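Local coordinates for protein glutamine cyclotransferase (PDB 3NOL) that probably catalyses the cyclisation of N-terminal glutamine to pyroglutamate, as a calcium-containing beta-propeller glutaminyl cyclase of Zymomonas mobilis, at residues A[30-35]-A[253-258]; A[37-42]-A[240-245]; A[222-227]-A[244-249]. All coordinates share one frame; numbering follows the deposited sequence.

Contact 1 (A[30-35]-A[253-258]); sequences DYQIVH and TLTQRV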
loop_
_atom_site.group_PDB
_atom_site.type_symbol
_atom_site.label_atom_id
_atom_site.label_comp_id
_atom_site.label_asym_id
_atom_site.label_seq_id
_atom_site.Cartn_x
_atom_site.Cartn_y
_atom_site.Cartn_z
ATOM N N ASP A 30 3.852 -17.708 7.514
ATOM C CA ASP A 30 5.236 -17.497 7.160
ATOM C C ASP A 30 5.358 -17.310 5.658
ATOM O O ASP A 30 4.494 -17.731 4.906
ATOM C CB ASP A 30 6.093 -18.672 7.627
ATOM C CG ASP A 30 6.232 -18.704 9.134
ATOM O OD1 ASP A 30 6.648 -17.670 9.702
ATOM O OD2 ASP A 30 5.910 -19.744 9.744
ATOM N N TYR A 31 6.424 -16.647 5.241
ATOM C CA TYR A 31 6.619 -16.360 3.833
ATOM C C TYR A 31 7.676 -17.302 3.220
ATOM O O TYR A 31 8.558 -17.830 3.937
ATOM C CB TYR A 31 7.046 -14.897 3.646
ATOM C CG TYR A 31 8.425 -14.643 4.173
ATOM C CD1 TYR A 31 8.621 -14.225 5.506
ATOM C CD2 TYR A 31 9.560 -14.870 3.374
ATOM C CE1 TYR A 31 9.896 -14.024 6.015
ATOM C CE2 TYR A 31 10.844 -14.675 3.887
ATOM C CZ TYR A 31 10.999 -14.252 5.208
ATOM O OH TYR A 31 12.267 -14.066 5.698
ATOM N N GLN A 32 7.590 -17.454 1.895
ATOM C CA GLN A 32 8.658 -17.999 1.051
ATOM C C GLN A 32 8.889 -17.011 -0.099
ATOM O O GLN A 32 7.926 -16.603 -0.780
ATOM C CB GLN A 32 8.264 -19.353 0.440
ATOM C CG GLN A 32 7.898 -20.437 1.445
ATOM C CD GLN A 32 6.462 -20.329 1.920
ATOM O OE1 GLN A 32 5.529 -20.190 1.115
ATOM N NE2 GLN A 32 6.273 -20.388 3.242
ATOM N N ILE A 33 10.139 -16.605 -0.281
ATOM C CA ILE A 33 10.500 -15.703 -1.385
ATOM C C ILE A 33 10.545 -16.483 -2.687
ATOM O O ILE A 33 11.306 -17.460 -2.805
ATOM C CB ILE A 33 11.859 -15.001 -1.147
ATOM C CG1 ILE A 33 11.775 -14.095 0.088
ATOM C CG2 ILE A 33 12.280 -14.214 -2.393
ATOM C CD1 ILE A 33 13.106 -13.517 0.563
ATOM N N VAL A 34 9.732 -16.062 -3.651
ATOM C CA VAL A 34 9.722 -16.653 -4.998
ATOM C C VAL A 34 10.765 -15.980 -5.899
ATOM O O VAL A 34 11.531 -16.661 -6.612
ATOM C CB VAL A 34 8.311 -16.552 -5.656
ATOM C CG1 VAL A 34 8.312 -17.244 -7.042
ATOM C CG2 VAL A 34 7.243 -17.163 -4.755
ATOM N N HIS A 35 10.763 -14.644 -5.872
ATOM C CA HIS A 35 11.737 -13.792 -6.550
ATOM C C HIS A 35 11.982 -12.536 -5.721
ATOM O O HIS A 35 11.104 -12.112 -4.958
ATOM C CB HIS A 35 11.240 -13.340 -7.931
ATOM C CG HIS A 35 10.936 -14.467 -8.865
ATOM N ND1 HIS A 35 11.903 -15.343 -9.313
ATOM C CD2 HIS A 35 9.776 -14.855 -9.446
ATOM C CE1 HIS A 35 11.348 -16.228 -10.122
ATOM N NE2 HIS A 35 10.062 -15.952 -10.224
ATOM N N THR A 253 5.145 -16.229 -1.409
ATOM C CA THR A 253 3.990 -17.082 -1.109
ATOM C C THR A 253 3.838 -17.202 0.420
ATOM O O THR A 253 4.760 -16.860 1.167
ATOM C CB THR A 253 4.106 -18.476 -1.788
ATOM O OG1 THR A 253 5.317 -19.102 -1.372
ATOM C CG2 THR A 253 4.086 -18.345 -3.348
ATOM N N LEU A 254 2.661 -17.647 0.863
ATOM C CA LEU A 254 2.333 -17.746 2.290
ATOM C C LEU A 254 1.996 -19.170 2.661
ATOM O O LEU A 254 1.336 -19.869 1.891
ATOM C CB LEU A 254 1.122 -16.861 2.626
ATOM C CG LEU A 254 1.293 -15.390 2.304
ATOM C CD1 LEU A 254 -0.021 -14.679 2.646
ATOM C CD2 LEU A 254 2.476 -14.839 3.096
ATOM N N THR A 255 2.459 -19.590 3.839
ATOM C CA THR A 255 2.046 -20.868 4.421
ATOM C C THR A 255 1.693 -20.671 5.878
ATOM O O THR A 255 2.423 -19.987 6.612
ATOM C CB THR A 255 3.146 -21.953 4.323
ATOM O OG1 THR A 255 4.353 -21.479 4.934
ATOM C CG2 THR A 255 3.415 -22.319 2.864
ATOM N N GLN A 256 0.603 -21.306 6.305
ATOM C CA GLN A 256 0.170 -21.179 7.688
ATOM C C GLN A 256 1.169 -21.867 8.602
ATOM O O GLN A 256 1.559 -23.020 8.367
ATOM C CB GLN A 256 -1.247 -21.734 7.905
ATOM C CG GLN A 256 -1.733 -21.497 9.343
ATOM C CD GLN A 256 -3.112 -22.068 9.632
ATOM O OE1 GLN A 256 -3.913 -22.298 8.730
ATOM N NE2 GLN A 256 -3.392 -22.294 10.908
ATOM N N ARG A 257 1.610 -21.147 9.619
ATOM C CA ARG A 257 2.552 -21.686 10.600
ATOM C C ARG A 257 1.877 -22.703 11.546
ATOM O O ARG A 257 0.692 -22.559 11.896
ATOM C CB ARG A 257 3.172 -20.542 11.402
ATOM C CG ARG A 257 4.188 -20.975 12.465
ATOM C CD ARG A 257 4.582 -19.796 13.340
ATOM N NE ARG A 257 5.269 -18.760 12.563
ATOM C CZ ARG A 257 5.652 -17.581 13.045
ATOM N NH1 ARG A 257 5.417 -17.264 14.319
ATOM N NH2 ARG A 257 6.270 -16.719 12.247
ATOM N N VAL A 258 2.664 -23.702 11.967
ATOM C CA VAL A 258 2.293 -24.702 12.989
ATOM C C VAL A 258 1.555 -25.883 12.354
ATOM O O VAL A 258 1.983 -26.421 11.324
ATOM C CB VAL A 258 1.499 -24.077 14.221
ATOM C CG1 VAL A 258 1.002 -25.149 15.202
ATOM C CG2 VAL A 258 2.349 -23.049 14.961
#
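Asp-30 and Arg-257 meet in a side-on salt bridge, Arg-257 NH2 lying 2.7 Å from Asp-30 OD1 and NE 3.1 Å from OD2. Each carboxylate oxygen is approached on its syn side, and the two planar groups are only 21° apart. Such a two-point grip restrains rotation of the carboxylate. A bend at chi3 (-64°) turns the otherwise extended arginine chain back towards the aspartate. On the face that bears the CB of Asp-30, the carboxamide of Gln-32 spans two threonines: OE1 accepts from Thr-253 OG1 (2.7 Å), while NE2 donates to Thr-255 OG1 at 2.8 Å, the hydroxyl oxygen lying 25° out of the amide plane. Val-34 CG2 touches Thr-253 CG2 at 3.7 Å beyond this pair.

Beneath these side chains runs an antiparallel ladder. Asp-30 with Thr-255 and Gln-32 with Thr-253 are hydrogen-bonded pairs, flanking the non-hydrogen-bonded pair of Tyr-31 and Leu-254, whose side chains occupy the other face. Farther out, Asp-209 is a second carboxylate partner of Arg-257 NH2, and Tyr-31 OH bonds Glu-216. Val-34 and His-35 form a classic beta bulge opposite Glu-251. Pairing of the first strand with the last is the "velcro" closure of a beta-propeller.

Contact 2 (A[37-42]-A[240-245]); sequences YPHDTK and FVTGKL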
loop_
_atom_site.group_PDB
_atom_site.type_symbol
_atom_site.label_atom_id
_atom_site.label_comp_id
_atom_site.label_asym_id
_atom_site.label_seq_id
_atom_site.Cartn_x
_atom_site.Cartn_y
_atom_site.Cartn_z
ATOM N N TYR A 37 13.145 -8.555 -6.587
ATOM C CA TYR A 37 13.354 -7.582 -7.652
ATOM C C TYR A 37 13.958 -6.303 -7.075
ATOM O O TYR A 37 13.698 -5.981 -5.919
ATOM C CB TYR A 37 12.021 -7.270 -8.334
ATOM C CG TYR A 37 11.434 -8.478 -9.023
ATOM C CD1 TYR A 37 12.071 -9.042 -10.128
ATOM C CD2 TYR A 37 10.281 -9.088 -8.539
ATOM C CE1 TYR A 37 11.544 -10.172 -10.762
ATOM C CE2 TYR A 37 9.763 -10.225 -9.150
ATOM C CZ TYR A 37 10.402 -10.749 -10.270
ATOM O OH TYR A 37 9.884 -11.875 -10.883
ATOM N N PRO A 38 14.779 -5.580 -7.863
ATOM C CA PRO A 38 15.384 -4.359 -7.325
ATOM C C PRO A 38 14.339 -3.312 -6.910
ATOM O O PRO A 38 13.341 -3.088 -7.628
ATOM C CB PRO A 38 16.202 -3.817 -8.501
ATOM C CG PRO A 38 16.366 -4.935 -9.439
ATOM C CD PRO A 38 15.201 -5.848 -9.251
ATOM N N HIS A 39 14.554 -2.697 -5.749
ATOM C CA HIS A 39 13.768 -1.522 -5.347
ATOM C C HIS A 39 14.706 -0.357 -5.041
ATOM O O HIS A 39 15.855 -0.552 -4.594
ATOM C CB HIS A 39 12.875 -1.847 -4.141
ATOM C CG HIS A 39 11.980 -0.715 -3.715
ATOM N ND1 HIS A 39 12.196 -0.001 -2.561
ATOM C CD2 HIS A 39 10.855 -0.193 -4.276
ATOM C CE1 HIS A 39 11.256 0.925 -2.426
ATOM N NE2 HIS A 39 10.427 0.829 -3.456
ATOM N N ASP A 40 14.222 0.846 -5.327
ATOM C CA ASP A 40 15.001 2.077 -5.170
ATOM C C ASP A 40 15.271 2.308 -3.678
ATOM O O ASP A 40 14.339 2.482 -2.881
ATOM C CB ASP A 40 14.184 3.228 -5.792
ATOM C CG ASP A 40 14.911 4.566 -5.769
ATOM O OD1 ASP A 40 15.976 4.702 -5.092
ATOM O OD2 ASP A 40 14.366 5.493 -6.401
ATOM N N THR A 41 16.551 2.322 -3.301
ATOM C CA THR A 41 16.910 2.476 -1.874
ATOM C C THR A 41 16.743 3.909 -1.372
ATOM O O THR A 41 16.943 4.178 -0.191
ATOM C CB THR A 41 18.359 1.995 -1.570
ATOM O OG1 THR A 41 19.284 2.647 -2.452
ATOM C CG2 THR A 41 18.478 0.486 -1.704
ATOM N N LYS A 42 16.378 4.828 -2.263
ATOM C CA LYS A 42 16.062 6.191 -1.873
ATOM C C LYS A 42 14.543 6.442 -1.828
ATOM O O LYS A 42 14.094 7.547 -1.513
ATOM C CB LYS A 42 16.776 7.197 -2.808
ATOM C CG LYS A 42 18.307 7.183 -2.647
ATOM C CD LYS A 42 18.959 8.344 -3.381
ATOM C CE LYS A 42 20.449 8.409 -3.089
ATOM N NZ LYS A 42 21.161 7.174 -3.519
ATOM N N PHE A 240 3.336 -9.093 -3.746
ATOM C CA PHE A 240 4.596 -8.351 -3.689
ATOM C C PHE A 240 4.606 -7.499 -2.429
ATOM O O PHE A 240 3.621 -6.795 -2.140
ATOM C CB PHE A 240 4.731 -7.402 -4.887
ATOM C CG PHE A 240 4.725 -8.086 -6.227
ATOM C CD1 PHE A 240 5.892 -8.696 -6.711
ATOM C CD2 PHE A 240 3.555 -8.119 -7.001
ATOM C CE1 PHE A 240 5.897 -9.303 -7.963
ATOM C CE2 PHE A 240 3.554 -8.731 -8.259
ATOM C CZ PHE A 240 4.712 -9.317 -8.739
ATOM N N VAL A 241 5.729 -7.515 -1.721
ATOM C CA VAL A 241 5.879 -6.662 -0.530
ATOM C C VAL A 241 7.208 -5.907 -0.589
ATOM O O VAL A 241 8.216 -6.426 -1.102
ATOM C CB VAL A 241 5.786 -7.473 0.784
ATOM C CG1 VAL A 241 4.364 -8.075 0.953
ATOM C CG2 VAL A 241 6.865 -8.583 0.831
ATOM N N THR A 242 7.202 -4.674 -0.093
ATOM C CA THR A 242 8.437 -3.903 0.015
ATOM C C THR A 242 8.413 -2.997 1.268
ATOM O O THR A 242 7.585 -3.171 2.181
ATOM C CB THR A 242 8.751 -3.125 -1.328
ATOM O OG1 THR A 242 10.108 -2.621 -1.326
ATOM C CG2 THR A 242 7.755 -1.986 -1.541
ATOM N N GLY A 243 9.357 -2.061 1.324
ATOM C CA GLY A 243 9.408 -1.126 2.432
ATOM C C GLY A 243 10.172 0.136 2.063
ATOM O O GLY A 243 10.803 0.248 0.964
ATOM N N LYS A 244 10.106 1.103 2.977
ATOM C CA LYS A 244 10.724 2.404 2.714
ATOM C C LYS A 244 12.237 2.265 2.706
ATOM O O LYS A 244 12.818 1.832 3.710
ATOM C CB LYS A 244 10.264 3.429 3.740
ATOM C CG LYS A 244 8.715 3.561 3.827
ATOM C CD LYS A 244 8.346 4.837 4.610
ATOM C CE LYS A 244 6.869 4.894 5.058
ATOM N NZ LYS A 244 6.555 6.126 5.877
ATOM N N LEU A 245 12.838 2.642 1.575
ATOM C CA LEU A 245 14.303 2.557 1.307
ATOM C C LEU A 245 14.794 1.113 1.124
ATOM O O LEU A 245 15.999 0.864 1.015
ATOM C CB LEU A 245 15.120 3.275 2.390
ATOM C CG LEU A 245 14.666 4.676 2.832
ATOM C CD1 LEU A 245 15.586 5.221 3.939
ATOM C CD2 LEU A 245 14.633 5.628 1.639
#
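Within the blade that closes the propeller, His-39 and Thr-242 meet across strand 248-256, which separates the strands 28-38 and 238-243 from which these segments come. Thr-242 OG1 sits over one face of the imidazole, 3.5 Å above its plane and offset toward the rim. The ring is sent there by a chi1 of -177°, which sets CG anti to the backbone nitrogen. His-39 CE1 lies 3.5 Å from Gly-243 O. The polar atoms look to other partners: His-39 ND1 bonds Trp-246 O and NE2 bonds Glu-57, while Thr-242 OG1 bonds Lys-248 O. The imidazole is thus held at both nitrogens.

At the other end of the contact, Tyr-37 CE2 packs 4.1 Å from Phe-240 CE1, an approach to the edge of the phenylalanine ring. Phe-55 makes an edge-to-face contact with Phe-240, and the latter also touches Phe-48, a residue of the calcium site.

Beyond His-39, the backbones of Thr-41 and Leu-245 lie close enough for two bent CA-H...O contacts, each 3.4 Å from CA to the other residue's O. Leu-245 CB and CD2 both lie 3.3 Å from Thr-41 O. The Lys-42 N to Asp-40 OD1 bond (2.9 Å) makes an Asx turn, and OD2 salt-bridges Arg-68. The first strand, outer neighbour of strand 248-256, thereby completes the last propeller blade.

Contact 3 (A[222-227]-A[244-249]); sequences SPIDVL and KLWPKV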
loop_
_atom_site.group_PDB
_atom_site.type_symbol
_atom_site.label_atom_id
_atom_site.label_comp_id
_atom_site.label_asym_id
_atom_site.label_seq_id
_atom_site.Cartn_x
_atom_site.Cartn_y
_atom_site.Cartn_z
ATOM N N SER A 222 22.217 2.314 3.992
ATOM C CA SER A 222 22.074 3.070 5.210
ATOM C C SER A 222 21.793 4.509 4.787
ATOM O O SER A 222 22.566 5.106 4.026
ATOM C CB SER A 222 23.320 2.960 6.087
ATOM O OG SER A 222 23.075 3.536 7.361
ATOM N N PRO A 223 20.670 5.069 5.249
ATOM C CA PRO A 223 19.683 4.515 6.163
ATOM C C PRO A 223 18.714 3.539 5.503
ATOM O O PRO A 223 18.653 3.455 4.274
ATOM C CB PRO A 223 18.908 5.754 6.610
ATOM C CG PRO A 223 18.975 6.650 5.466
ATOM C CD PRO A 223 20.317 6.439 4.829
ATOM N N ILE A 224 17.965 2.819 6.330
ATOM C CA ILE A 224 16.843 1.995 5.855
ATOM C C ILE A 224 15.649 2.231 6.790
ATOM O O ILE A 224 15.832 2.601 7.950
ATOM C CB ILE A 224 17.219 0.502 5.749
ATOM C CG1 ILE A 224 16.169 -0.278 4.920
ATOM C CG2 ILE A 224 17.408 -0.118 7.150
ATOM C CD1 ILE A 224 16.644 -1.646 4.473
ATOM N N ASP A 225 14.436 2.049 6.275
ATOM C CA ASP A 225 13.221 2.429 6.996
ATOM C C ASP A 225 12.272 1.184 7.026
ATOM O O ASP A 225 12.726 0.017 6.836
ATOM C CB ASP A 225 12.634 3.697 6.328
ATOM C CG ASP A 225 11.710 4.518 7.226
ATOM O OD1 ASP A 225 10.661 4.036 7.659
ATOM O OD2 ASP A 225 11.997 5.714 7.441
ATOM N N VAL A 226 10.987 1.417 7.277
ATOM C CA VAL A 226 10.092 0.321 7.683
ATOM C C VAL A 226 9.422 -0.432 6.543
ATOM O O VAL A 226 9.252 0.091 5.441
ATOM C CB VAL A 226 8.972 0.796 8.681
ATOM C CG1 VAL A 226 9.579 1.373 9.933
ATOM C CG2 VAL A 226 8.052 1.791 8.041
ATOM N N LEU A 227 9.040 -1.673 6.841
ATOM C CA LEU A 227 8.160 -2.445 5.962
ATOM C C LEU A 227 6.906 -1.614 5.637
ATOM O O LEU A 227 6.267 -1.082 6.524
ATOM C CB LEU A 227 7.757 -3.764 6.649
ATOM C CG LEU A 227 6.837 -4.672 5.830
ATOM C CD1 LEU A 227 7.651 -5.333 4.691
ATOM C CD2 LEU A 227 6.183 -5.739 6.685
ATOM N N LYS A 244 10.106 1.103 2.977
ATOM C CA LYS A 244 10.724 2.404 2.714
ATOM C C LYS A 244 12.237 2.265 2.706
ATOM O O LYS A 244 12.818 1.832 3.710
ATOM C CB LYS A 244 10.264 3.429 3.740
ATOM C CG LYS A 244 8.715 3.561 3.827
ATOM C CD LYS A 244 8.346 4.837 4.610
ATOM C CE LYS A 244 6.869 4.894 5.058
ATOM N NZ LYS A 244 6.555 6.126 5.877
ATOM N N LEU A 245 12.838 2.642 1.575
ATOM C CA LEU A 245 14.303 2.557 1.307
ATOM C C LEU A 245 14.794 1.113 1.124
ATOM O O LEU A 245 15.999 0.864 1.015
ATOM C CB LEU A 245 15.120 3.275 2.390
ATOM C CG LEU A 245 14.666 4.676 2.832
ATOM C CD1 LEU A 245 15.586 5.221 3.939
ATOM C CD2 LEU A 245 14.633 5.628 1.639
ATOM N N TRP A 246 13.853 0.166 1.076
ATOM C CA TRP A 246 14.219 -1.236 0.958
ATOM C C TRP A 246 14.862 -1.490 -0.414
ATOM O O TRP A 246 14.419 -0.929 -1.426
ATOM C CB TRP A 246 12.991 -2.124 1.168
ATOM C CG TRP A 246 12.631 -2.276 2.604
ATOM C CD1 TRP A 246 12.781 -1.347 3.618
ATOM C CD2 TRP A 246 12.103 -3.448 3.210
ATOM N NE1 TRP A 246 12.350 -1.884 4.813
ATOM C CE2 TRP A 246 11.940 -3.175 4.594
ATOM C CE3 TRP A 246 11.761 -4.715 2.726
ATOM C CZ2 TRP A 246 11.438 -4.129 5.492
ATOM C CZ3 TRP A 246 11.268 -5.659 3.623
ATOM C CH2 TRP A 246 11.110 -5.361 4.986
ATOM N N PRO A 247 15.930 -2.310 -0.453
ATOM C CA PRO A 247 16.633 -2.577 -1.727
ATOM C C PRO A 247 15.936 -3.574 -2.650
ATOM O O PRO A 247 16.410 -3.800 -3.773
ATOM C CB PRO A 247 17.975 -3.173 -1.263
ATOM C CG PRO A 247 17.607 -3.891 0.040
ATOM C CD PRO A 247 16.580 -2.989 0.695
ATOM N N LYS A 248 14.857 -4.192 -2.166
ATOM C CA LYS A 248 14.122 -5.183 -2.969
ATOM C C LYS A 248 12.611 -5.044 -2.827
ATOM O O LYS A 248 12.135 -4.566 -1.801
ATOM C CB LYS A 248 14.496 -6.624 -2.555
ATOM C CG LYS A 248 15.979 -7.035 -2.680
ATOM C CD LYS A 248 16.506 -7.030 -4.122
ATOM C CE LYS A 248 17.967 -7.535 -4.136
ATOM N NZ LYS A 248 18.576 -7.471 -5.506
ATOM N N VAL A 249 11.880 -5.490 -3.857
ATOM C CA VAL A 249 10.487 -5.894 -3.741
ATOM C C VAL A 249 10.534 -7.426 -3.762
ATOM O O VAL A 249 11.188 -8.012 -4.636
ATOM C CB VAL A 249 9.624 -5.421 -4.940
ATOM C CG1 VAL A 249 8.174 -5.919 -4.804
ATOM C CG2 VAL A 249 9.668 -3.891 -5.072
HETATM O O HOH W 1 8.174 5.293 8.173
#
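The indole of Trp-246 turns its pyrrole edge to Asp-225: NE1 donates to Asp-225 O at 2.8 Å, with the oxygen in the ring plane and the N-H pointing fairly straight at it (154°). Seen from the carbonyl, the donor stands well above the peptide plane, 42° out of it. Two aliphatic side chains meet the ring obliquely, Ile-224 CG1 at 3.8 Å from Trp-246 CD1 and Leu-227 CD1 at 3.5 Å from Trp-246 CH2, so contacts are made at both the five-membered and the six-membered ends. Ile-213 and Leu-214 also pack on the indole.

This arrangement fastens the loop leading into strand 227-233 to the turn between strands 238-243 and 248-256, within one blade of the beta-propeller. Backbone bonds reinforce it. Lys-244 N donates to Val-226 O at 2.8 Å, whereas the bond from Asp-225 N to Lys-244 O is weak. Pro-223, preceded by a cis peptide, and Ile-224 provide an apolar seat for Leu-245, whose CD1 lies 4.0 Å from Pro-223 CG; Ile-224 CD1 also reaches the ring of Pro-247.

Asp-225 and Lys-244 run side by side, their CB atoms 3.5 Å apart. The aspartate OD1 accepts from the amide of Val-226 through its anti lone pair, and the extended lysine carries its NZ to a salt bridge with Glu-46. Rather than touching directly, the two charged groups share a water that donates to Asp-225 OD1 (2.8 Å) and accepts from Lys-244 NZ (2.9 Å).

All three contacts reach one sheet, in which strands 28-38, 248-256, 238-243 and 227-233 are successive neighbours. Contacts 2 and 3 have centres about 6 Å apart and share Lys-244 and Leu-245; His-39 of one bonds the Trp-246 carbonyl of the other. The centre of contact 1 lies about 19 Å from that of contact 2 and 20 Å from that of contact 3, toward the chain termini. Along the chain, 30-35 and 37-42 come first, then 222-227, and the remaining segments follow from 240 to 258. The first strand pairs with strand 248-256, and its exit packs on segment 240-245, so that the start of the chain is joined to the last blade, closing the propeller ring.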